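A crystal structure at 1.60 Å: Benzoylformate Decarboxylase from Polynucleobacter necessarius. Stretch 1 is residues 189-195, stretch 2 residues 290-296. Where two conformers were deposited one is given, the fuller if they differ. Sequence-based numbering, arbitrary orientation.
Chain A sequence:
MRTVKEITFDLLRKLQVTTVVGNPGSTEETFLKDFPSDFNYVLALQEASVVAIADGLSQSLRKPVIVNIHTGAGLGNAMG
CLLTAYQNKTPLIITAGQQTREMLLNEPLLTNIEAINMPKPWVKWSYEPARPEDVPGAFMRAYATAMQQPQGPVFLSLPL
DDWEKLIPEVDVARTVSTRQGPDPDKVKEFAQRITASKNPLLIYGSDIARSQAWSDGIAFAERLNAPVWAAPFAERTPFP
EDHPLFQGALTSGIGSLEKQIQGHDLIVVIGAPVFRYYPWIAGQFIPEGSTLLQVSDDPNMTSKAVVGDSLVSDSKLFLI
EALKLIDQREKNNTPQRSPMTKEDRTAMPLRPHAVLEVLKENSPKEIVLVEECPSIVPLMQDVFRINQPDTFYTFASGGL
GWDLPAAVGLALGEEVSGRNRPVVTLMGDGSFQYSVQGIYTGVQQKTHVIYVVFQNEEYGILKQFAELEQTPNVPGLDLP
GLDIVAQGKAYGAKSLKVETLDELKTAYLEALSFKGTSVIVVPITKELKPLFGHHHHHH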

ATOM      1  N   GLU A 189     -14.500  20.354  30.765  1.00 17.52           N
ATOM      2  CA  GLU A 189     -13.628  19.478  31.538  1.00 17.57           C
ATOM      3  C   GLU A 189     -12.218  20.065  31.665  1.00 17.88           C
ATOM      4  O   GLU A 189     -11.643  20.113  32.757  1.00 17.57           O
ATOM      5  N   PHE A 190     -11.657  20.517  30.545  1.00 14.00           N
ATOM      6  CA  PHE A 190     -10.304  21.070  30.569  1.00 16.08           C
ATOM      7  C   PHE A 190     -10.241  22.352  31.403  1.00 16.65           C
ATOM      8  O   PHE A 190      -9.299  22.560  32.171  1.00 14.94           O
ATOM      9  N   ALA A 191     -11.252  23.207  31.257  1.00 15.91           N
ATOM     10  CA  ALA A 191     -11.305  24.454  32.019  1.00 18.47           C
ATOM     11  C   ALA A 191     -11.361  24.166  33.517  1.00 21.59           C
ATOM     12  O   ALA A 191     -10.698  24.830  34.312  1.00 19.29           O
ATOM     13  N   GLN A 192     -12.141  23.162  33.897  1.00 19.19           N
ATOM     14  CA  GLN A 192     -12.233  22.770  35.301  1.00 23.33           C
ATOM     15  C   GLN A 192     -10.870  22.338  35.844  1.00 21.23           C
ATOM     16  O   GLN A 192     -10.481  22.722  36.951  1.00 19.74           O
ATOM     17  N   ARG A 193     -10.149  21.529  35.069  1.00 18.40           N
ATOM     18  CA  ARG A 193      -8.813  21.085  35.477  1.00 21.01           C
ATOM     19  C   ARG A 193      -7.900  22.283  35.655  1.00 18.36           C
ATOM     20  O   ARG A 193      -7.171  22.385  36.642  1.00 20.50           O
ATOM     21  N   ILE A 194      -7.941  23.200  34.695  1.00 17.79           N
ATOM     22  CA  ILE A 194      -7.061  24.363  34.734  1.00 15.96           C
ATOM     23  C   ILE A 194      -7.373  25.251  35.940  1.00 20.11           C
ATOM     24  O   ILE A 194      -6.473  25.680  36.661  1.00 20.95           O
ATOM     25  N   THR A 195      -8.658  25.503  36.161  1.00 22.04           N
ATOM     26  CA  THR A 195      -9.099  26.348  37.265  1.00 20.27           C
ATOM     27  C   THR A 195      -8.676  25.768  38.613  1.00 24.33           C
ATOM     28  O   THR A 195      -8.300  26.505  39.526  1.00 26.24           O
ATOM     29  N   SER A 290       2.377  15.271  38.313  1.00 24.01           N
ATOM     30  CA  SER A 290       1.685  16.147  37.373  0.52 21.15           C
ATOM     31  C   SER A 290       0.779  15.358  36.435  1.00 18.22           C
ATOM     32  O   SER A 290       0.836  14.123  36.374  1.00 20.73           O
ATOM     33  N   THR A 291      -0.083  16.080  35.731  1.00 14.37           N
ATOM     34  CA  THR A 291      -0.934  15.494  34.697  1.00 14.22           C
ATOM     35  C   THR A 291      -0.899  16.461  33.524  1.00 15.39           C
ATOM     36  O   THR A 291      -0.451  17.602  33.673  1.00 15.60           O
ATOM     37  N   LEU A 292      -1.356  16.010  32.364  1.00 13.67           N
ATOM     38  CA  LEU A 292      -1.235  16.805  31.145  1.00 13.42           C
ATOM     39  C   LEU A 292      -2.540  16.885  30.355  1.00 12.62           C
ATOM     40  O   LEU A 292      -3.284  15.902  30.260  1.00 13.01           O
ATOM     41  N   LEU A 293      -2.798  18.065  29.784  1.00 13.60           N
ATOM     42  CA  LEU A 293      -3.882  18.245  28.822  1.00 12.80           C
ATOM     43  C   LEU A 293      -3.253  18.561  27.470  1.00 13.96           C
ATOM     44  O   LEU A 293      -2.233  19.255  27.413  1.00 13.98           O
ATOM     45  N   GLN A 294      -3.862  18.059  26.394  1.00 11.83           N
ATOM     46  CA  GLN A 294      -3.385  18.320  25.029  1.00 11.82           C
ATOM     47  C   GLN A 294      -4.526  18.766  24.112  1.00 10.86           C
ATOM     48  O   GLN A 294      -5.589  18.157  24.112  1.00 13.63           O
ATOM     49  N   VAL A 295      -4.295  19.816  23.324  1.00 11.60           N
ATOM     50  CA  VAL A 295      -5.198  20.205  22.234  1.00 12.21           C
ATOM     51  C   VAL A 295      -4.382  20.188  20.948  1.00 14.97           C
ATOM     52  O   VAL A 295      -3.300  20.782  20.902  1.00 13.73           O
ATOM     53  N   SER A 296      -4.864  19.479  19.931  1.00 13.55           N
ATOM     54  CA  SER A 296      -4.235  19.501  18.611  1.00 13.15           C
ATOM     55  C   SER A 296      -5.342  19.534  17.575  1.00 11.79           C
ATOM     56  O   SER A 296      -6.438  19.030  17.831  1.00 13.64           O
TER

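A helix laid across a strand meets it through a small, largely apolar contact centred on Leu 293, closed at one end by an arginine that reaches a threonine hydroxyl directly and a backbone carbonyl through water. The helix axis comes within 10.2 Å of the strand axis, the two running at 141° to each other, and side chains fill the space between.

From the strand, Leu 293 points toward the helix in the m, t rotamer and gives up more surface than any other residue here. Its branched end suits a central position because it can meet several neighbours at once. CD2 lies over the face of the Phe 190 ring, 4.1 Å from the ring centroid and only 8° off the normal, a CH-pi contact, while CD1 of Leu 293 meets CG1 of Ile 194 at 4.0 Å. Phe 190, chi1 m, also points toward the strand. Its flat ring offers a broad face to the leucine and an edge to the backbone, where CE2 lies 3.6 Å from Gln 294 O; the same CE2 is 4.2 Å from CG2 of Val 295. Ile 194 (m, t) starts sideways, but its end comes nearer.

Arg 193, one helical turn after Glu 189, also points toward the strand, with chi1 to chi3 all m. Its guanidinium combines an apolar face with a polar rim: CD2 of Leu 293 sits over one face, 3.6 Å from NH1, while NH2 donates a hydrogen bond at the edge to OG1 of Thr 291 (2.9 Å). The p rotamer of Thr 291 accompanies this contact. NH2 of Arg 193 also donates to water 1 (2.7 Å), which in turn donates to Leu 292 O (2.9 Å). Leu 292 and Gln 294 point away, as expected from strand alternation.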

ATOM      1  CB  GLU A 189     -13.571  18.098  30.885  1.00 18.58           C
ATOM      2  CG  GLU A 189     -12.658  17.114  31.611  1.00 20.68           C
ATOM      3  CD  GLU A 189     -12.381  15.861  30.800  1.00 26.33           C
ATOM      4  OE1 GLU A 189     -13.157  15.571  29.856  1.00 26.83           O
ATOM      5  OE2 GLU A 189     -11.382  15.170  31.103  1.00 27.68           O
ATOM      6  CB  PHE A 190      -9.790  21.336  29.148  1.00 16.46           C
ATOM      7  CG  PHE A 190      -9.306  20.103  28.427  1.00 14.36           C
ATOM      8  CD1 PHE A 190      -9.808  18.849  28.732  1.00 19.98           C
ATOM      9  CD2 PHE A 190      -8.335  20.210  27.432  1.00 18.51           C
ATOM     10  CE1 PHE A 190      -9.359  17.721  28.065  1.00 20.01           C
ATOM     11  CE2 PHE A 190      -7.882  19.086  26.765  1.00 16.21           C
ATOM     12  CZ  PHE A 190      -8.381  17.844  27.085  1.00 12.84           C
ATOM     13  CB  ALA A 191     -12.500  25.288  31.587  1.00 19.06           C
ATOM     14  CB  GLN A 192     -13.252  21.648  35.487  1.00 26.50           C
ATOM     15  CG  GLN A 192     -14.697  22.081  35.287  1.00 32.30           C
ATOM     16  CD  GLN A 192     -15.667  20.906  35.256  0.70 33.56           C
ATOM     17  OE1 GLN A 192     -15.268  19.746  35.378  0.70 36.73           O
ATOM     18  NE2 GLN A 192     -16.950  21.207  35.092  0.70 40.63           N
ATOM     19  CB  ARG A 193      -8.216  20.120  34.447  1.00 18.80           C
ATOM     20  CG  ARG A 193      -8.952  18.799  34.336  1.00 18.69           C
ATOM     21  CD  ARG A 193      -8.397  17.774  35.302  1.00 22.26           C
ATOM     22  NE  ARG A 193      -7.017  17.409  34.981  1.00 24.68           N
ATOM     23  CZ  ARG A 193      -6.677  16.541  34.031  1.00 23.64           C
ATOM     24  NH1 ARG A 193      -7.618  15.953  33.301  1.00 21.44           N
ATOM     25  NH2 ARG A 193      -5.397  16.267  33.803  1.00 24.45           N
ATOM     26  CB  ILE A 194      -7.154  25.183  33.433  1.00 16.40           C
ATOM     27  CG1 ILE A 194      -6.590  24.365  32.268  1.00 17.16           C
ATOM     28  CG2 ILE A 194      -6.406  26.495  33.580  1.00 18.37           C
ATOM     29  CD1 ILE A 194      -6.876  24.968  30.904  1.00 17.38           C
ATOM     30  CB  THR A 195     -10.634  26.550  37.223  1.00 21.43           C
ATOM     31  OG1 THR A 195     -10.975  27.304  36.054  1.00 25.66           O
ATOM     32  CG2 THR A 195     -11.113  27.299  38.451  1.00 29.88           C
ATOM     33  CB  SER A 290       2.680  16.987  36.565  0.52 19.21           C
ATOM     34  OG  SER A 290       3.497  16.168  35.751  0.52 21.48           O
ATOM     35  CB  THR A 291      -2.385  15.283  35.159  1.00 18.36           C
ATOM     36  OG1 THR A 291      -3.006  16.550  35.407  1.00 18.27           O
ATOM     37  CG2 THR A 291      -2.424  14.425  36.430  1.00 19.87           C
ATOM     38  CB  LEU A 292      -0.111  16.233  30.267  1.00 12.74           C
ATOM     39  CG  LEU A 292       0.201  16.902  28.923  1.00 10.86           C
ATOM     40  CD1 LEU A 292       1.701  16.799  28.581  1.00 12.60           C
ATOM     41  CD2 LEU A 292      -0.646  16.279  27.825  1.00 10.85           C
ATOM     42  CB  LEU A 293      -4.792  19.406  29.229  1.00 11.80           C
ATOM     43  CG  LEU A 293      -5.377  19.332  30.639  1.00 14.23           C
ATOM     44  CD1 LEU A 293      -6.173  20.584  30.951  1.00 16.98           C
ATOM     45  CD2 LEU A 293      -6.239  18.099  30.775  1.00 15.21           C
ATOM     46  CB  GLN A 294      -2.754  17.055  24.426  1.00 12.88           C
ATOM     47  CG  GLN A 294      -2.175  17.289  23.020  1.00 13.39           C
ATOM     48  CD  GLN A 294      -1.746  16.011  22.321  1.00 12.05           C
ATOM     49  OE1 GLN A 294      -2.053  14.908  22.770  1.00 14.45           O
ATOM     50  NE2 GLN A 294      -1.015  16.158  21.216  1.00 14.04           N
ATOM     51  CB  VAL A 295      -5.741  21.640  22.437  1.00 12.34           C
ATOM     52  CG1 VAL A 295      -6.496  22.133  21.192  1.00 12.58           C
ATOM     53  CG2 VAL A 295      -6.627  21.712  23.677  1.00 13.41           C
ATOM     54  CB  SER A 296      -3.355  18.265  18.398  1.00 13.92           C
ATOM     55  OG  SER A 296      -2.853  18.215  17.067  1.00 12.68           O
TER
HETATM   56  O   HOH W   1      -4.281  14.209  32.426  1.00 33.10           O